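Local coordinates for protein glycerophosphoryl diester phosphodiesterase (PDB 3MZ2) that probably hydrolyses glycerophosphodiesters, as a TIM-barrel member of the glycerophosphoryl diester phosphodiesterase family, at residues V75-N89 / K108-L122. Sequence-based numbering, arbitrary orientation.
With SO4 (sulfate ion), chain C.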
# COMPACT_ATOMS: atom_id res chain seq x y z
N VAL A 75 10.12 11.31 -11.31
CA VAL A 75 10.06 12.47 -10.47
C VAL A 75 9.03 12.16 -9.38
O VAL A 75 7.98 11.59 -9.67
CB VAL A 75 9.67 13.70 -11.27
CG1 VAL A 75 9.51 14.95 -10.36
CG2 VAL A 75 10.74 13.94 -12.36
N ILE A 76 9.35 12.49 -8.14
CA ILE A 76 8.39 12.36 -7.05
C ILE A 76 7.50 13.61 -6.94
O ILE A 76 7.99 14.74 -6.70
CB ILE A 76 9.07 12.09 -5.68
CG1 ILE A 76 10.01 10.90 -5.75
CG2 ILE A 76 8.01 11.89 -4.57
CD1 ILE A 76 10.94 10.87 -4.58
N VAL A 77 6.19 13.39 -7.13
CA VAL A 77 5.18 14.43 -6.98
C VAL A 77 4.23 14.09 -5.83
O VAL A 77 4.26 12.99 -5.32
CB VAL A 77 4.39 14.64 -8.30
CG1 VAL A 77 5.30 15.09 -9.42
CG2 VAL A 77 3.65 13.36 -8.73
N LEU A 78 3.41 15.05 -5.39
CA LEU A 78 2.44 14.82 -4.33
C LEU A 78 1.08 14.66 -4.99
O LEU A 78 0.61 15.61 -5.61
CB LEU A 78 2.37 16.01 -3.39
CG LEU A 78 3.71 16.41 -2.78
CD1 LEU A 78 3.56 17.51 -1.74
CD2 LEU A 78 4.45 15.25 -2.20
N PHE A 79 0.47 13.49 -4.83
CA PHE A 79 -0.81 13.19 -5.43
C PHE A 79 -1.30 11.86 -4.84
O PHE A 79 -0.59 10.85 -4.94
CB PHE A 79 -0.68 13.06 -6.97
CG PHE A 79 -1.98 13.17 -7.68
CD1 PHE A 79 -2.50 14.42 -8.00
CD2 PHE A 79 -2.72 12.04 -7.98
CE1 PHE A 79 -3.71 14.54 -8.61
CE2 PHE A 79 -3.95 12.17 -8.58
CZ PHE A 79 -4.42 13.41 -8.91
N HIS A 80 -2.49 11.84 -4.26
CA HIS A 80 -2.93 10.65 -3.52
C HIS A 80 -3.33 9.45 -4.38
O HIS A 80 -2.84 8.35 -4.18
CB HIS A 80 -4.07 10.99 -2.56
CG HIS A 80 -4.57 9.79 -1.81
ND1 HIS A 80 -5.56 8.97 -2.32
CD2 HIS A 80 -4.15 9.21 -0.66
CE1 HIS A 80 -5.76 7.97 -1.48
NE2 HIS A 80 -4.94 8.10 -0.46
N ASP A 81 -4.25 9.68 -5.30
CA ASP A 81 -4.94 8.58 -6.02
C ASP A 81 -4.12 7.96 -7.13
O ASP A 81 -3.19 8.58 -7.67
CB ASP A 81 -6.25 9.06 -6.66
CG ASP A 81 -7.29 9.50 -5.66
OD1 ASP A 81 -7.17 9.22 -4.43
OD2 ASP A 81 -8.25 10.15 -6.10
N ASP A 82 -4.55 6.74 -7.49
CA ASP A 82 -4.00 5.98 -8.59
C ASP A 82 -4.49 6.53 -9.93
O ASP A 82 -3.98 6.17 -10.96
CB ASP A 82 -4.40 4.47 -8.48
CG ASP A 82 -3.81 3.80 -7.25
OD1 ASP A 82 -2.72 4.23 -6.76
OD2 ASP A 82 -4.44 2.86 -6.74
N THR A 83 -5.52 7.35 -9.92
CA THR A 83 -5.98 7.98 -11.17
C THR A 83 -6.09 9.48 -10.94
O THR A 83 -6.29 9.94 -9.81
CB THR A 83 -7.33 7.38 -11.63
OG1 THR A 83 -8.37 7.71 -10.69
CG2 THR A 83 -7.22 5.89 -11.73
N LEU A 84 -5.96 10.25 -12.01
CA LEU A 84 -5.99 11.73 -11.95
C LEU A 84 -7.36 12.40 -11.76
O LEU A 84 -7.37 13.52 -11.33
CB LEU A 84 -5.31 12.31 -13.19
CG LEU A 84 -3.81 12.06 -13.31
CD1 LEU A 84 -3.29 12.25 -14.77
CD2 LEU A 84 -3.12 12.98 -12.32
N GLU A 85 -8.48 11.71 -12.05
CA GLU A 85 -9.81 12.36 -12.14
C GLU A 85 -10.38 13.03 -10.90
O GLU A 85 -10.98 14.09 -11.03
CB GLU A 85 -10.90 11.40 -12.67
CG GLU A 85 -10.73 11.01 -14.12
CD GLU A 85 -9.82 9.80 -14.32
OE1 GLU A 85 -9.26 9.29 -13.32
OE2 GLU A 85 -9.65 9.36 -15.49
N ARG A 86 -10.22 12.46 -9.70
CA ARG A 86 -10.84 13.06 -8.51
C ARG A 86 -10.29 14.45 -8.14
O ARG A 86 -11.06 15.36 -7.85
CB ARG A 86 -10.75 12.10 -7.29
CG ARG A 86 -11.54 12.61 -6.05
CD ARG A 86 -11.43 11.64 -4.87
NE ARG A 86 -10.05 11.48 -4.45
CZ ARG A 86 -9.43 12.21 -3.51
NH1 ARG A 86 -10.09 13.11 -2.78
NH2 ARG A 86 -8.15 11.98 -3.27
N THR A 87 -8.97 14.62 -8.11
CA THR A 87 -8.42 15.88 -7.61
C THR A 87 -7.65 16.64 -8.69
O THR A 87 -6.85 17.53 -8.36
CB THR A 87 -7.51 15.64 -6.40
OG1 THR A 87 -6.37 14.89 -6.81
CG2 THR A 87 -8.27 14.87 -5.30
N SER A 88 -7.92 16.32 -9.95
CA SER A 88 -7.41 17.11 -11.10
C SER A 88 -8.35 17.04 -12.33
O SER A 88 -9.27 16.21 -12.40
CB SER A 88 -6.01 16.64 -11.53
OG SER A 88 -6.07 15.47 -12.35
N ASN A 89 -8.04 17.86 -13.33
CA ASN A 89 -8.76 17.79 -14.61
C ASN A 89 -8.11 16.83 -15.62
O ASN A 89 -8.41 16.90 -16.81
CB ASN A 89 -8.89 19.19 -15.22
CG ASN A 89 -7.56 19.80 -15.62
OD1 ASN A 89 -6.48 19.28 -15.28
ND2 ASN A 89 -7.63 20.91 -16.36
N LYS A 108 -8.21 19.99 -8.64
CA LYS A 108 -9.61 20.23 -8.28
C LYS A 108 -9.72 20.26 -6.76
O LYS A 108 -9.07 19.47 -6.10
CB LYS A 108 -10.51 19.09 -8.80
CG LYS A 108 -10.92 19.09 -10.26
CD LYS A 108 -11.61 17.72 -10.58
CE LYS A 108 -12.03 17.54 -12.05
NZ LYS A 108 -12.09 16.08 -12.51
N ASP A 109 -10.55 21.15 -6.22
CA ASP A 109 -10.88 21.15 -4.78
C ASP A 109 -11.90 20.03 -4.50
O ASP A 109 -12.31 19.34 -5.42
CB ASP A 109 -11.36 22.54 -4.33
CG ASP A 109 -12.74 22.95 -4.90
OD1 ASP A 109 -13.48 22.08 -5.40
OD2 ASP A 109 -13.07 24.15 -4.77
N PRO A 110 -12.28 19.82 -3.22
CA PRO A 110 -13.17 18.67 -2.95
C PRO A 110 -14.59 18.80 -3.55
O PRO A 110 -15.28 17.78 -3.72
CB PRO A 110 -13.20 18.57 -1.42
CG PRO A 110 -12.12 19.48 -0.92
CD PRO A 110 -11.77 20.44 -1.99
N GLU A 111 -14.99 20.03 -3.89
CA GLU A 111 -16.27 20.31 -4.54
C GLU A 111 -16.24 20.02 -6.04
O GLU A 111 -17.28 20.02 -6.68
CB GLU A 111 -16.70 21.76 -4.30
CG GLU A 111 -17.14 22.06 -2.84
CD GLU A 111 -15.99 22.27 -1.85
OE1 GLU A 111 -14.87 22.65 -2.27
OE2 GLU A 111 -16.20 22.04 -0.63
N GLY A 112 -15.06 19.74 -6.59
CA GLY A 112 -14.90 19.50 -8.02
C GLY A 112 -14.55 20.73 -8.83
O GLY A 112 -14.37 20.64 -10.05
N ASN A 113 -14.45 21.89 -8.18
CA ASN A 113 -14.01 23.10 -8.85
C ASN A 113 -12.56 22.92 -9.31
O ASN A 113 -11.74 22.46 -8.53
CB ASN A 113 -14.06 24.33 -7.93
CG ASN A 113 -15.44 24.62 -7.38
OD1 ASN A 113 -16.39 24.84 -8.14
ND2 ASN A 113 -15.54 24.67 -6.04
N ILE A 114 -12.27 23.29 -10.57
CA ILE A 114 -10.89 23.24 -11.09
C ILE A 114 -10.21 24.55 -10.72
O ILE A 114 -10.71 25.61 -11.05
CB ILE A 114 -10.83 23.04 -12.61
CG1 ILE A 114 -11.68 21.85 -13.05
CG2 ILE A 114 -9.38 22.79 -13.03
CD1 ILE A 114 -11.93 21.79 -14.54
N THR A 115 -9.09 24.46 -10.01
CA THR A 115 -8.33 25.63 -9.58
C THR A 115 -7.29 25.91 -10.67
O THR A 115 -7.26 25.22 -11.69
CB THR A 115 -7.62 25.39 -8.25
OG1 THR A 115 -6.56 24.44 -8.46
CG2 THR A 115 -8.62 24.87 -7.18
N ASN A 116 -6.45 26.91 -10.45
CA ASN A 116 -5.28 27.11 -11.29
C ASN A 116 -3.99 26.64 -10.61
O ASN A 116 -2.91 27.12 -10.93
CB ASN A 116 -5.13 28.57 -11.71
CG ASN A 116 -4.27 28.74 -12.95
OD1 ASN A 116 -4.28 27.90 -13.85
ND2 ASN A 116 -3.52 29.84 -13.01
N TYR A 117 -4.12 25.73 -9.65
CA TYR A 117 -2.96 25.19 -8.96
C TYR A 117 -2.52 23.88 -9.64
O TYR A 117 -3.34 23.16 -10.21
CB TYR A 117 -3.27 24.97 -7.47
CG TYR A 117 -3.85 26.21 -6.79
CD1 TYR A 117 -3.44 27.51 -7.18
CD2 TYR A 117 -4.82 26.11 -5.80
CE1 TYR A 117 -3.96 28.64 -6.58
CE2 TYR A 117 -5.34 27.26 -5.18
CZ TYR A 117 -4.91 28.49 -5.57
OH TYR A 117 -5.43 29.63 -4.98
N ARG A 118 -1.23 23.62 -9.56
CA ARG A 118 -0.61 22.47 -10.21
C ARG A 118 -0.12 21.43 -9.21
O ARG A 118 0.10 21.75 -8.06
CB ARG A 118 0.61 22.94 -11.00
CG ARG A 118 0.33 23.97 -12.09
CD ARG A 118 1.64 24.40 -12.78
N ILE A 119 0.03 20.20 -9.68
CA ILE A 119 0.64 19.13 -8.91
C ILE A 119 2.08 19.55 -8.56
O ILE A 119 2.85 19.84 -9.46
CB ILE A 119 0.65 17.79 -9.69
CG1 ILE A 119 -0.79 17.37 -10.00
CG2 ILE A 119 1.42 16.67 -8.91
CD1 ILE A 119 -0.87 16.32 -11.10
N PRO A 120 2.41 19.56 -7.26
CA PRO A 120 3.77 19.97 -6.83
C PRO A 120 4.72 18.79 -6.74
O PRO A 120 4.29 17.66 -6.56
CB PRO A 120 3.55 20.50 -5.43
CG PRO A 120 2.44 19.67 -4.89
CD PRO A 120 1.52 19.39 -6.08
N THR A 121 6.02 19.06 -6.83
CA THR A 121 7.00 18.02 -6.52
C THR A 121 7.19 17.92 -5.01
O THR A 121 6.99 18.90 -4.27
CB THR A 121 8.38 18.27 -7.14
OG1 THR A 121 8.92 19.46 -6.60
CG2 THR A 121 8.33 18.30 -8.67
N LEU A 122 7.61 16.76 -4.54
CA LEU A 122 8.06 16.59 -3.18
C LEU A 122 9.21 17.52 -2.85
O LEU A 122 9.23 18.13 -1.76
CB LEU A 122 8.41 15.11 -2.86
CG LEU A 122 9.03 14.90 -1.48
CD1 LEU A 122 8.06 15.30 -0.34
CD2 LEU A 122 9.55 13.47 -1.32
S SO4 C . -5.32 8.07 3.28
O1 SO4 C . -4.70 9.23 2.64
O2 SO4 C . -4.92 8.07 4.69
O3 SO4 C . -6.79 8.10 3.21
O4 SO4 C . -4.91 6.87 2.51
O HOH W 1 -11.98 16.60 -5.59
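Lys108 runs its extended side chain along the 85-89 backbone, and its NZ donates to two carbonyls there: to Glu85 O at 2.7 Å, in the plane of that carbonyl, and to Ser88 O at 2.8 Å, approaching 35° out of the Ser88 carbonyl's own plane. A third bond, Lys108 N to Thr87 O (2.8 Å), fixes the base of the same residue. With an alanine in place of Lys108, the carbonyls of Glu85 and Ser88 would probably lose the donor they share, leaving the 85-88 backbone freer to shift.

At the other end, Leu78 N donates to Pro120 O (3.0 Å) and Leu122 N to Ile76 O (3.0 Å), the pair of bonds that makes a single bridge between Val77 and Thr121. Ile119 packs beside it: CG2, anti to the backbone N, reaches Val77 CB (3.6 Å), while CG1 turns to Phe79 CD1 (4.0 Å). Ile76 CG2 rests against Leu122 CB (3.7 Å), the two side chains heading the same way.

Further out, one water donates to both Arg86 O and Asp109 O, Ser88 OG bonds Leu84 O within the loop, and Thr121 OG1 N-caps helix 122-129 through Glu124 N. The loop before that helix is thus fastened to strand 76-78, antiparallel neighbour of barrel strand 63-70. Every direct cross-segment hydrogen bond ends on a backbone carbonyl, so the attachment depends little on acceptor side-chain identity, while two carbonyls probably stabilise the Lys108 ammonium.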